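Long-range contacts in XisI protein-like (Anabaena variabilis, PDB 2NLV), which is of unknown function but belongs to the XisI family, whose members are linked to site-specific recombination of nitrogen-fixation genes in cyanobacteria: residues A[28-32]-A[44-50]; A[12-16]-A[60-64]. All coordinates share one frame; numbering follows the deposited sequence. Where two conformers were deposited one is given.

Interaction 1: A[28-32]-A[44-50]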
# COMPACT_ATOMS: atom_id res chain seq x y z
N ASP A 28 -12.33 -15.52 -0.78
CA ASP A 28 -11.39 -15.40 -1.92
C ASP A 28 -10.74 -14.03 -2.04
O ASP A 28 -9.96 -13.78 -3.01
CB ASP A 28 -12.12 -15.71 -3.21
CG ASP A 28 -12.65 -17.17 -3.25
OD1 ASP A 28 -11.96 -18.07 -2.76
OD2 ASP A 28 -13.77 -17.41 -3.77
N VAL A 29 -11.09 -13.14 -1.09
CA VAL A 29 -10.47 -11.84 -1.03
C VAL A 29 -9.79 -11.63 0.33
O VAL A 29 -10.43 -11.68 1.35
CB VAL A 29 -11.50 -10.73 -1.37
CG1 VAL A 29 -10.91 -9.36 -1.17
CG2 VAL A 29 -11.92 -10.88 -2.88
N GLU A 30 -8.49 -11.42 0.31
CA GLU A 30 -7.75 -11.13 1.51
C GLU A 30 -8.04 -9.70 1.96
O GLU A 30 -8.36 -8.81 1.13
CB GLU A 30 -6.25 -11.26 1.26
CG GLU A 30 -5.80 -12.68 0.91
CD GLU A 30 -4.32 -12.76 0.61
OE1 GLU A 30 -3.73 -11.73 0.14
OE2 GLU A 30 -3.76 -13.84 0.85
N VAL A 31 -7.98 -9.51 3.28
CA VAL A 31 -7.86 -8.20 3.89
C VAL A 31 -6.41 -7.99 4.30
O VAL A 31 -5.88 -8.69 5.19
CB VAL A 31 -8.72 -8.19 5.16
CG1 VAL A 31 -8.35 -6.97 6.04
CG2 VAL A 31 -10.16 -8.29 4.82
N GLN A 32 -5.75 -7.06 3.65
CA GLN A 32 -4.38 -6.75 3.93
C GLN A 32 -4.26 -5.50 4.76
O GLN A 32 -4.74 -4.43 4.36
CB GLN A 32 -3.55 -6.59 2.66
CG GLN A 32 -3.56 -7.82 1.76
CD GLN A 32 -2.44 -7.80 0.74
OE1 GLN A 32 -1.72 -6.81 0.61
NE2 GLN A 32 -2.29 -8.93 0.02
N TRP A 44 -5.22 -0.20 4.34
CA TRP A 44 -6.09 -1.36 4.33
C TRP A 44 -6.49 -1.62 2.90
O TRP A 44 -7.07 -0.77 2.26
CB TRP A 44 -7.30 -1.15 5.18
CG TRP A 44 -8.39 -2.22 4.88
CD1 TRP A 44 -8.19 -3.51 4.40
CD2 TRP A 44 -9.76 -2.05 5.00
NE1 TRP A 44 -9.40 -4.13 4.21
CE2 TRP A 44 -10.39 -3.25 4.60
CE3 TRP A 44 -10.53 -1.02 5.43
CZ2 TRP A 44 -11.78 -3.41 4.60
CZ3 TRP A 44 -11.96 -1.19 5.43
CH2 TRP A 44 -12.53 -2.33 5.01
N MSE A 45 -6.09 -2.76 2.39
CA MSE A 45 -6.44 -3.22 1.02
C MSE A 45 -7.26 -4.48 0.98
O MSE A 45 -7.25 -5.31 1.92
CB MSE A 45 -5.21 -3.49 0.15
CG MSE A 45 -4.31 -2.31 -0.14
SE MSE A 45 -3.16 -2.74 -1.60
CE MSE A 45 -4.51 -2.73 -2.99
N ASN A 46 -8.00 -4.67 -0.08
CA ASN A 46 -8.60 -5.96 -0.38
C ASN A 46 -7.91 -6.49 -1.63
O ASN A 46 -7.76 -5.76 -2.59
CB ASN A 46 -10.09 -5.86 -0.70
CG ASN A 46 -10.92 -5.43 0.48
OD1 ASN A 46 -11.85 -4.62 0.32
ND2 ASN A 46 -10.62 -5.98 1.63
N VAL A 47 -7.44 -7.73 -1.59
CA VAL A 47 -6.67 -8.32 -2.65
C VAL A 47 -7.13 -9.75 -2.92
O VAL A 47 -7.10 -10.59 -2.04
CB VAL A 47 -5.16 -8.34 -2.34
CG1 VAL A 47 -4.36 -9.00 -3.46
CG2 VAL A 47 -4.60 -6.92 -2.09
N GLY A 48 -7.61 -10.04 -4.14
CA GLY A 48 -8.00 -11.39 -4.48
C GLY A 48 -8.76 -11.47 -5.76
O GLY A 48 -8.49 -10.71 -6.69
N TRP A 49 -9.74 -12.36 -5.84
CA TRP A 49 -10.49 -12.68 -7.02
C TRP A 49 -11.94 -12.89 -6.64
O TRP A 49 -12.26 -13.48 -5.60
CB TRP A 49 -9.91 -13.91 -7.72
CG TRP A 49 -8.58 -13.65 -8.23
CD1 TRP A 49 -7.39 -13.77 -7.54
CD2 TRP A 49 -8.26 -13.11 -9.50
NE1 TRP A 49 -6.37 -13.35 -8.32
CE2 TRP A 49 -6.84 -12.92 -9.52
CE3 TRP A 49 -8.99 -12.80 -10.64
CZ2 TRP A 49 -6.18 -12.46 -10.62
CZ3 TRP A 49 -8.33 -12.31 -11.72
CH2 TRP A 49 -6.92 -12.15 -11.70
N GLN A 50 -12.80 -12.37 -7.51
CA GLN A 50 -14.23 -12.73 -7.50
C GLN A 50 -14.47 -13.36 -8.84
O GLN A 50 -14.57 -12.67 -9.86
CB GLN A 50 -15.07 -11.46 -7.36
CG GLN A 50 -15.06 -10.91 -5.89
CD GLN A 50 -15.75 -9.52 -5.65
OE1 GLN A 50 -15.62 -8.97 -4.55
NE2 GLN A 50 -16.47 -8.97 -6.65
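Gln-32 and Met-45 are an antiparallel hydrogen-bonded pair, joined by two bonds of 2.9 Å, Gln-32 N to Met-45 O and Met-45 N to Gln-32 O, each with an N-H...O angle of 166°. Glu-30 and Val-47 make the second such pair. Beyond it Trp-49 N bonds Asp-28 O at 3.2 Å. At the turn in the chain between, Gly-48 CA lies only 4.3 Å from Val-29 CA, and a CB there would run into Asp-28 O.

On one face the flat amide of Gln-32 crosses Val-47, whose CG2 lies 3.7 Å from both CD and NE2 of Gln-32. CG of Gln-32 is anti to its carbonyl carbon (chi1 -58°) and the chain then runs extended, which places NE2 where it donates a hydrogen bond of 3.2 Å to OE1 of Glu-30 in the conformer given, with that oxygen in the amide plane. NE2 also bonds Asp-63 of the second subunit, while in the same conformer Glu-30 OE2 forms a salt bridge to Lys-65 of that subunit. On the other face Val-31 CG1 lies 3.5 Å from Trp-44 NE1, and Val-29 CG1 packs 3.6 Å from Asn-46 CB. The amide of Asn-46 is tied down by Asp-23.

The contact is the open end of the hairpin formed by strands 29-36 and 41-47. Strand 53-65 pairs with the far edge of 41-47, and Ala-20 of helix 2-21 covers Val-31 and Trp-44.

Interaction 2: A[12-16]-A[60-64]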
# COMPACT_ATOMS: atom_id res chain seq x y z
N VAL A 12 -3.57 5.80 14.08
CA VAL A 12 -3.79 5.37 12.72
C VAL A 12 -3.88 3.86 12.65
O VAL A 12 -4.78 3.33 11.99
CB VAL A 12 -2.64 5.90 11.78
CG1 VAL A 12 -2.55 5.12 10.49
CG2 VAL A 12 -2.78 7.43 11.58
N LYS A 13 -2.99 3.19 13.33
CA LYS A 13 -3.09 1.71 13.32
C LYS A 13 -4.36 1.19 13.97
O LYS A 13 -4.98 0.24 13.42
CB LYS A 13 -1.86 1.07 13.96
CG LYS A 13 -0.55 1.31 13.27
CD LYS A 13 0.60 0.79 14.14
CE LYS A 13 1.92 1.15 13.62
NZ LYS A 13 2.90 0.74 14.67
N LYS A 14 -4.82 1.83 15.05
CA LYS A 14 -6.04 1.39 15.70
C LYS A 14 -7.23 1.59 14.79
O LYS A 14 -8.11 0.73 14.65
CB LYS A 14 -6.26 2.24 16.95
CG LYS A 14 -7.64 2.10 17.64
CD LYS A 14 -7.70 2.87 18.99
N LEU A 15 -7.37 2.78 14.18
CA LEU A 15 -8.48 3.07 13.23
C LEU A 15 -8.46 2.09 12.09
O LEU A 15 -9.49 1.48 11.78
CB LEU A 15 -8.43 4.52 12.62
CG LEU A 15 -9.59 4.96 11.68
CD1 LEU A 15 -9.87 6.50 11.72
CD2 LEU A 15 -9.34 4.52 10.23
N LEU A 16 -7.31 1.95 11.42
CA LEU A 16 -7.28 1.05 10.27
C LEU A 16 -7.68 -0.36 10.65
O LEU A 16 -8.40 -1.05 9.94
CB LEU A 16 -5.89 0.98 9.60
CG LEU A 16 -5.58 2.21 8.78
CD1 LEU A 16 -4.16 2.11 8.26
CD2 LEU A 16 -6.56 2.34 7.59
N ILE A 60 -8.64 2.38 2.58
CA ILE A 60 -8.11 3.60 3.21
C ILE A 60 -6.61 3.55 3.25
O ILE A 60 -5.99 2.50 3.39
CB ILE A 60 -8.59 3.81 4.65
CG1 ILE A 60 -10.11 3.85 4.73
CG2 ILE A 60 -7.98 5.12 5.22
CD1 ILE A 60 -10.64 3.99 6.12
N HIS A 61 -6.02 4.73 3.13
CA HIS A 61 -4.56 4.89 3.21
C HIS A 61 -4.28 6.16 4.01
O HIS A 61 -4.79 7.24 3.68
CB HIS A 61 -4.02 5.00 1.80
CG HIS A 61 -2.54 5.22 1.65
ND1 HIS A 61 -1.91 4.94 0.47
CD2 HIS A 61 -1.57 5.69 2.48
CE1 HIS A 61 -0.62 5.21 0.56
NE2 HIS A 61 -0.38 5.69 1.77
N PHE A 62 -3.45 6.03 5.06
CA PHE A 62 -2.87 7.15 5.81
C PHE A 62 -1.37 7.15 5.71
O PHE A 62 -0.76 6.08 5.85
CB PHE A 62 -3.19 7.03 7.27
CG PHE A 62 -4.62 7.17 7.61
CD1 PHE A 62 -5.20 8.43 7.70
CD2 PHE A 62 -5.33 6.06 8.03
CE1 PHE A 62 -6.55 8.56 8.12
CE2 PHE A 62 -6.66 6.19 8.45
CZ PHE A 62 -7.22 7.44 8.48
N ASP A 63 -0.76 8.31 5.51
CA ASP A 63 0.67 8.50 5.75
C ASP A 63 0.87 9.39 6.96
O ASP A 63 -0.03 10.12 7.32
CB ASP A 63 1.35 9.10 4.56
CG ASP A 63 1.20 8.24 3.30
OD1 ASP A 63 1.49 7.03 3.39
OD2 ASP A 63 0.82 8.81 2.26
N ILE A 64 2.05 9.36 7.55
CA ILE A 64 2.46 10.39 8.49
C ILE A 64 3.71 11.02 7.93
O ILE A 64 4.70 10.34 7.70
CB ILE A 64 2.64 9.88 9.95
CG1 ILE A 64 1.40 9.14 10.44
CG2 ILE A 64 2.93 11.07 10.85
CD1 ILE A 64 1.59 8.35 11.73
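This is apolar helix-on-sheet packing, buried near the middle of the chain: one turn of helix 2-21 lies over strand 53-65 with the axes of the two segments 10.0 Å apart and nearly antiparallel, at 177°. The alternation of the strand sets the interface. Ile-60, Phe-62 and Ile-64 send their CB atoms toward the helix, whereas His-61 and Asp-63 point away from it.

Phe-62 carries the contact. Its CG stands anti to the carbonyl carbon (chi1 -66°), which turns the CD2-CE2 edge of the ring to the helix. In the conformer given, Leu-15 CD2 meets the ring edge in plane, 3.6 Å from Phe-62 CE2, the two side chains crossing at about a right angle. Leu-16 CG also comes in at the edge, 3.9 Å from Phe-62 CD2. Val-12 CG1 approaches obliquely near the root of the ring, 3.8 Å from Phe-62 CB.

Helix residues 12, 15 and 16 follow the i, i+3, i+4 spacing of a face laid on a sheet, in an alpha+beta arrangement where helix 2-21 covers one side of the mostly antiparallel strands. Replacing Phe-62 by an alanine would probably leave Leu-15 and Leu-16 without the ring edge they pack on, and open a gap between helix and strand. Pro-80 and Leu-84 of helix 80-86 also pack on this ring.

Leu-16 CD2 reaches over to Ile-60 CB at 3.9 Å, again in the conformer given for Ile-60, extending the apolar layer along the strand. On the other side of the sheet, His-61 NE2 donates to Asp-63 OD1 at 2.8 Å. That carboxylate also bonds His-41 and Gln-72, and His-61 ND1 pairs with the hydroxyl of Tyr-56 of the second subunit.

The centres of the two interactions lie about 18 Å apart, yet they share one sheet, in which strands 41-47 and 53-65 are neighbours. They meet directly where Trp-44 N and Ile-60 O stand 3.0 Å apart, a probable hydrogen bond. Along the chain interaction 1 is nested within interaction 2: helix 2-21 leads into the hairpin of 29-36 and 41-47, and strand 53-65 then returns beneath the helix. Interaction 2 lies about 4 Å from the centre of the chain, interaction 1 about 17 Å. Both reach the second subunit, so dimer contacts connect the two regions.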